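Local structure of putative phosphosugar isomerase (Clostridium difficile, 3G68) at residues B[205-219]-B[253-267]. The protein probably acts as a phosphosugar isomerase, binding and isomerising a sugar phosphate or a related carbohydrate derivative with its paired SIS domains. Residues are numbered along the deposited sequence; the frame is centred on the assembly and turned at random.
Sequences LVNSKEIRIIGHSDI and AINSDSTIFILDTGK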
loop_
_atom_site.group_PDB
_atom_site.type_symbol
_atom_site.label_atom_id
_atom_site.label_comp_id
_atom_site.label_asym_id
_atom_site.label_seq_id
_atom_site.Cartn_x
_atom_site.Cartn_y
_atom_site.Cartn_z
ATOM N N LEU B 205 -15.145 -28.229 -46.052
ATOM C CA LEU B 205 -15.650 -26.948 -46.547
ATOM C C LEU B 205 -15.220 -26.638 -47.991
ATOM O O LEU B 205 -16.032 -26.166 -48.777
ATOM C CB LEU B 205 -15.304 -25.786 -45.606
ATOM C CG LEU B 205 -15.905 -25.900 -44.197
ATOM C CD1 LEU B 205 -15.346 -24.832 -43.252
ATOM C CD2 LEU B 205 -17.429 -25.845 -44.190
ATOM N N VAL B 206 -13.950 -26.888 -48.319
ATOM C CA VAL B 206 -13.406 -26.713 -49.677
ATOM C C VAL B 206 -14.143 -27.605 -50.665
ATOM O O VAL B 206 -14.372 -27.193 -51.792
ATOM C CB VAL B 206 -11.845 -26.948 -49.715
ATOM C CG1 VAL B 206 -11.284 -27.141 -51.120
ATOM C CG2 VAL B 206 -11.129 -25.811 -49.008
ATOM N N ASN B 207 -14.534 -28.803 -50.238
ATOM C CA ASN B 207 -15.240 -29.751 -51.102
ATOM C C ASN B 207 -16.749 -29.542 -51.239
ATOM O O ASN B 207 -17.380 -30.326 -51.939
ATOM C CB ASN B 207 -15.031 -31.189 -50.594
ATOM C CG ASN B 207 -13.625 -31.678 -50.799
ATOM O OD1 ASN B 207 -12.904 -31.155 -51.645
ATOM N ND2 ASN B 207 -13.226 -32.718 -50.037
ATOM N N SER B 208 -17.301 -28.530 -50.583
ATOM C CA SER B 208 -18.752 -28.227 -50.605
ATOM C C SER B 208 -19.307 -28.258 -52.033
ATOM O O SER B 208 -18.749 -27.655 -52.937
ATOM C CB SER B 208 -19.075 -26.862 -49.998
ATOM O OG SER B 208 -18.609 -26.689 -48.675
ATOM N N LYS B 209 -20.370 -29.027 -52.207
ATOM C CA LYS B 209 -21.070 -29.204 -53.476
ATOM C C LYS B 209 -22.426 -28.476 -53.456
ATOM O O LYS B 209 -22.801 -27.909 -54.459
ATOM C CB LYS B 209 -21.301 -30.681 -53.744
ATOM C CG LYS B 209 -20.003 -31.458 -54.040
ATOM C CD LYS B 209 -20.240 -32.929 -54.181
ATOM C CE LYS B 209 -18.932 -33.670 -54.488
ATOM N NZ LYS B 209 -17.853 -33.348 -53.493
ATOM N N GLU B 210 -23.163 -28.568 -52.346
ATOM C CA GLU B 210 -24.437 -27.841 -52.176
ATOM C C GLU B 210 -24.723 -27.754 -50.708
ATOM O O GLU B 210 -24.494 -28.735 -49.948
ATOM C CB GLU B 210 -25.574 -28.475 -52.989
ATOM C CG GLU B 210 -25.909 -29.912 -52.700
ATOM C CD GLU B 210 -26.980 -30.092 -51.651
ATOM O OE1 GLU B 210 -27.365 -29.085 -51.034
ATOM O OE2 GLU B 210 -27.445 -31.272 -51.449
ATOM N N ILE B 211 -25.211 -26.598 -50.297
ATOM C CA ILE B 211 -25.406 -26.317 -48.884
ATOM C C ILE B 211 -26.830 -25.897 -48.549
ATOM O O ILE B 211 -27.493 -25.221 -49.326
ATOM C CB ILE B 211 -24.471 -25.145 -48.448
ATOM C CG1 ILE B 211 -22.992 -25.463 -48.715
ATOM C CG2 ILE B 211 -24.665 -24.815 -46.946
ATOM C CD1 ILE B 211 -22.046 -24.261 -48.610
ATOM N N ARG B 212 -27.286 -26.281 -47.366
ATOM C CA ARG B 212 -28.539 -25.812 -46.817
ATOM C C ARG B 212 -28.250 -25.350 -45.381
ATOM O O ARG B 212 -27.421 -25.936 -44.711
ATOM C CB ARG B 212 -29.625 -26.898 -46.858
ATOM C CG ARG B 212 -30.067 -27.176 -48.268
ATOM C CD ARG B 212 -31.264 -28.102 -48.267
ATOM N NE ARG B 212 -31.680 -28.399 -49.625
ATOM C CZ ARG B 212 -31.165 -29.354 -50.372
ATOM N NH1 ARG B 212 -30.222 -30.179 -49.904
ATOM N NH2 ARG B 212 -31.612 -29.514 -51.614
ATOM N N ILE B 213 -28.845 -24.248 -44.960
ATOM C CA ILE B 213 -28.685 -23.734 -43.590
ATOM C C ILE B 213 -30.066 -23.869 -42.949
ATOM O O ILE B 213 -31.073 -23.517 -43.574
ATOM C CB ILE B 213 -28.236 -22.258 -43.543
ATOM C CG1 ILE B 213 -26.955 -22.068 -44.344
ATOM C CG2 ILE B 213 -28.025 -21.801 -42.077
ATOM C CD1 ILE B 213 -26.535 -20.582 -44.462
ATOM N N ILE B 214 -30.114 -24.413 -41.729
ATOM C CA ILE B 214 -31.367 -24.548 -40.985
ATOM C C ILE B 214 -31.229 -23.682 -39.733
ATOM O O ILE B 214 -30.283 -23.883 -38.943
ATOM C CB ILE B 214 -31.653 -26.003 -40.577
ATOM C CG1 ILE B 214 -31.569 -26.935 -41.788
ATOM C CG2 ILE B 214 -33.004 -26.108 -39.859
ATOM C CD1 ILE B 214 -31.780 -28.374 -41.447
ATOM N N GLY B 215 -32.125 -22.699 -39.587
ATOM C CA GLY B 215 -32.115 -21.763 -38.451
ATOM C C GLY B 215 -33.423 -21.748 -37.670
ATOM O O GLY B 215 -34.430 -22.304 -38.103
ATOM N N HIS B 216 -33.386 -21.112 -36.501
ATOM C CA HIS B 216 -34.578 -20.867 -35.706
ATOM C C HIS B 216 -35.282 -19.614 -36.269
ATOM O O HIS B 216 -34.620 -18.751 -36.847
ATOM C CB HIS B 216 -34.200 -20.635 -34.231
ATOM C CG HIS B 216 -35.383 -20.489 -33.320
ATOM N ND1 HIS B 216 -35.972 -19.275 -33.068
ATOM C CD2 HIS B 216 -36.098 -21.405 -32.626
ATOM C CE1 HIS B 216 -36.986 -19.441 -32.239
ATOM N NE2 HIS B 216 -37.085 -20.724 -31.955
ATOM N N SER B 217 -36.601 -19.489 -36.060
ATOM C CA SER B 217 -37.346 -18.318 -36.543
ATOM C C SER B 217 -36.778 -16.963 -36.065
ATOM O O SER B 217 -36.865 -15.975 -36.788
ATOM C CB SER B 217 -38.843 -18.407 -36.177
ATOM O OG SER B 217 -39.042 -18.655 -34.801
ATOM N N ASP B 218 -36.179 -16.927 -34.875
ATOM C CA ASP B 218 -35.597 -15.702 -34.309
ATOM C C ASP B 218 -34.435 -15.158 -35.142
ATOM O O ASP B 218 -34.148 -13.954 -35.063
ATOM C CB ASP B 218 -35.125 -15.908 -32.857
ATOM C CG ASP B 218 -36.259 -16.161 -31.894
ATOM O OD1 ASP B 218 -37.421 -15.790 -32.199
ATOM O OD2 ASP B 218 -35.966 -16.712 -30.820
ATOM N N ILE B 219 -33.802 -16.038 -35.934
ATOM C CA ILE B 219 -32.713 -15.668 -36.821
ATOM C C ILE B 219 -33.037 -16.018 -38.293
ATOM O O ILE B 219 -32.154 -16.227 -39.101
ATOM C CB ILE B 219 -31.342 -16.232 -36.330
ATOM C CG1 ILE B 219 -31.404 -17.737 -36.105
ATOM C CG2 ILE B 219 -30.897 -15.424 -35.063
ATOM C CD1 ILE B 219 -29.986 -18.445 -35.943
ATOM N N ALA B 253 -34.647 -34.051 -50.311
ATOM C CA ALA B 253 -33.515 -33.803 -51.196
ATOM C C ALA B 253 -32.132 -33.984 -50.551
ATOM O O ALA B 253 -31.126 -33.749 -51.220
ATOM C CB ALA B 253 -33.620 -32.378 -51.821
ATOM N N ILE B 254 -32.053 -34.448 -49.310
ATOM C CA ILE B 254 -30.749 -34.597 -48.636
ATOM C C ILE B 254 -30.094 -35.900 -49.091
ATOM O O ILE B 254 -30.757 -36.968 -49.149
ATOM C CB ILE B 254 -30.898 -34.517 -47.108
ATOM C CG1 ILE B 254 -31.478 -33.153 -46.679
ATOM C CG2 ILE B 254 -29.578 -34.819 -46.369
ATOM C CD1 ILE B 254 -30.710 -31.859 -47.112
ATOM N N ASN B 255 -28.809 -35.816 -49.452
ATOM C CA ASN B 255 -28.028 -36.998 -49.838
ATOM C C ASN B 255 -26.602 -36.871 -49.320
ATOM O O ASN B 255 -26.280 -35.880 -48.642
ATOM C CB ASN B 255 -28.122 -37.271 -51.344
ATOM C CG ASN B 255 -27.637 -36.124 -52.156
ATOM O OD1 ASN B 255 -26.503 -35.722 -51.994
ATOM N ND2 ASN B 255 -28.501 -35.575 -53.035
ATOM N N SER B 256 -25.752 -37.863 -49.590
ATOM C CA SER B 256 -24.428 -37.875 -48.971
ATOM C C SER B 256 -23.507 -36.737 -49.442
ATOM O O SER B 256 -22.456 -36.456 -48.818
ATOM C CB SER B 256 -23.772 -39.250 -49.147
ATOM O OG SER B 256 -23.381 -39.375 -50.491
ATOM N N ASP B 257 -23.854 -36.114 -50.553
ATOM C CA ASP B 257 -23.123 -34.935 -51.045
ATOM C C ASP B 257 -23.669 -33.591 -50.503
ATOM O O ASP B 257 -23.152 -32.525 -50.894
ATOM C CB ASP B 257 -23.145 -34.883 -52.584
ATOM C CG ASP B 257 -22.168 -35.852 -53.259
ATOM O OD1 ASP B 257 -21.195 -36.358 -52.634
ATOM O OD2 ASP B 257 -22.376 -36.057 -54.471
ATOM N N SER B 258 -24.703 -33.618 -49.648
ATOM C CA SER B 258 -25.275 -32.409 -49.066
ATOM C C SER B 258 -24.447 -31.940 -47.859
ATOM O O SER B 258 -23.988 -32.777 -47.033
ATOM C CB SER B 258 -26.698 -32.671 -48.521
ATOM O OG SER B 258 -27.583 -33.142 -49.528
ATOM N N THR B 259 -24.283 -30.626 -47.763
ATOM C CA THR B 259 -23.698 -29.951 -46.615
ATOM C C THR B 259 -24.828 -29.200 -45.923
ATOM O O THR B 259 -25.617 -28.480 -46.589
ATOM C CB THR B 259 -22.593 -29.004 -47.016
ATOM O OG1 THR B 259 -21.524 -29.752 -47.624
ATOM C CG2 THR B 259 -22.051 -28.249 -45.769
ATOM N N ILE B 260 -24.877 -29.323 -44.596
ATOM C CA ILE B 260 -25.909 -28.647 -43.781
ATOM C C ILE B 260 -25.284 -27.965 -42.580
ATOM O O ILE B 260 -24.476 -28.554 -41.852
ATOM C CB ILE B 260 -27.058 -29.562 -43.236
ATOM C CG1 ILE B 260 -27.653 -30.443 -44.326
ATOM C CG2 ILE B 260 -28.182 -28.703 -42.633
ATOM C CD1 ILE B 260 -26.839 -31.631 -44.614
ATOM N N PHE B 261 -25.649 -26.685 -42.409
ATOM C CA PHE B 261 -25.240 -25.866 -41.271
ATOM C C PHE B 261 -26.498 -25.677 -40.438
ATOM O O PHE B 261 -27.533 -25.241 -40.984
ATOM C CB PHE B 261 -24.703 -24.510 -41.685
ATOM C CG PHE B 261 -23.405 -24.591 -42.367
ATOM C CD1 PHE B 261 -22.239 -24.748 -41.622
ATOM C CD2 PHE B 261 -23.323 -24.567 -43.744
ATOM C CE1 PHE B 261 -21.013 -24.857 -42.228
ATOM C CE2 PHE B 261 -22.071 -24.656 -44.382
ATOM C CZ PHE B 261 -20.917 -24.799 -43.620
ATOM N N ILE B 262 -26.425 -26.054 -39.161
ATOM C CA ILE B 262 -27.537 -25.867 -38.222
ATOM C C ILE B 262 -27.148 -24.753 -37.238
ATOM O O ILE B 262 -26.165 -24.866 -36.506
ATOM C CB ILE B 262 -27.930 -27.172 -37.495
ATOM C CG1 ILE B 262 -28.372 -28.222 -38.555
ATOM C CG2 ILE B 262 -29.086 -26.904 -36.511
ATOM C CD1 ILE B 262 -28.962 -29.537 -38.014
ATOM N N LEU B 263 -27.919 -23.671 -37.270
ATOM C CA LEU B 263 -27.731 -22.517 -36.386
ATOM C C LEU B 263 -28.673 -22.793 -35.215
ATOM O O LEU B 263 -29.876 -22.589 -35.318
ATOM C CB LEU B 263 -28.098 -21.238 -37.135
ATOM C CG LEU B 263 -27.323 -20.966 -38.435
ATOM C CD1 LEU B 263 -27.763 -19.589 -39.025
ATOM C CD2 LEU B 263 -25.838 -20.990 -38.160
ATOM N N ASP B 264 -28.112 -23.332 -34.140
ATOM C CA ASP B 264 -28.875 -23.809 -32.990
ATOM C C ASP B 264 -28.951 -22.751 -31.879
ATOM O O ASP B 264 -28.008 -22.556 -31.103
ATOM C CB ASP B 264 -28.279 -25.129 -32.484
ATOM C CG ASP B 264 -28.984 -25.658 -31.231
ATOM O OD1 ASP B 264 -30.134 -25.249 -30.953
ATOM O OD2 ASP B 264 -28.369 -26.476 -30.524
ATOM N N THR B 265 -30.109 -22.105 -31.778
ATOM C CA THR B 265 -30.308 -21.040 -30.767
ATOM C C THR B 265 -30.713 -21.543 -29.380
ATOM O O THR B 265 -30.873 -20.735 -28.458
ATOM C CB THR B 265 -31.326 -19.993 -31.223
ATOM O OG1 THR B 265 -32.624 -20.584 -31.274
ATOM C CG2 THR B 265 -30.943 -19.399 -32.584
ATOM N N GLY B 266 -30.854 -22.857 -29.230
ATOM C CA GLY B 266 -31.183 -23.453 -27.959
ATOM C C GLY B 266 -32.662 -23.421 -27.591
ATOM O O GLY B 266 -33.005 -23.824 -26.487
ATOM N N LYS B 267 -33.530 -22.945 -28.491
ATOM C CA LYS B 267 -34.990 -22.894 -28.256
ATOM C C LYS B 267 -35.726 -24.050 -28.920
ATOM O O LYS B 267 -36.941 -24.162 -28.780
ATOM C CB LYS B 267 -35.584 -21.582 -28.761
ATOM C CG LYS B 267 -35.207 -20.376 -27.945
ATOM C CD LYS B 267 -35.667 -19.043 -28.582
ATOM C CE LYS B 267 -37.112 -18.659 -28.297
ATOM N NZ LYS B 267 -37.303 -17.170 -28.466
HETATM O O HOH W 1 -19.047 -28.962 -46.929
HETATM O O HOH W 2 -21.529 -30.508 -50.206
HETATM O O HOH W 3 -27.666 -29.587 -48.408
HETATM O O HOH W 4 -30.111 -31.897 -52.886
HETATM O O HOH W 5 -26.314 -33.260 -52.759
HETATM O O HOH W 6 -33.607 -17.961 -30.597
#
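Two torsions carry the Glu210 carboxylate to Ser258: chi1 of 59° sets CG between its own backbone N and carbonyl carbon, and a bend at chi2 (91°) swings the carboxylate across to the neighbouring strand. There Ser258 OG donates to Glu210 OE2 at 2.7 Å, on the syn side but well out of the carboxylate plane, while accepting a nearly straight bond from Asn255 N. Arg212, extended from CG to NE, brings its guanidinium back beside this carboxylate in a loose salt bridge; the Ile254 side chain runs alongside that of Arg212 in the opposite sense, its CD1 3.3 Å from Arg212 NH1. Water bridges link Glu210 OE2 to Ala253 O and to Asn255 OD1.

Strands 210-215 and 258-264 run parallel, joined by five backbone bonds that alternate from Thr259 N to Glu210 O through to Leu263 N to Ile214 O. On one face, Phe261 takes Ile211 CG2 at its ring edge, 3.5 Å from CD2, and Leu205 CD2 near CZ. Past the strand ends, Lys267 NZ meets the syn lone pair of Asp218 OD2 at 2.7 Å in a salt bridge, and Lys267 CD makes an off-centre CH-pi contact with the His216 ring, itself tied through ND1 to Asp218 N. His216 N is buried without a partner.

These are adjacent inner strands of the parallel sheet of a Rossmann-like SIS domain. Strand 238-242 flanks 210-215 and strand 284-289 flanks 258-264; helix 220-234 packs on Ile213 and Leu263, whereas helices 243-250 and 271-279 pack against Ile214 on the other face.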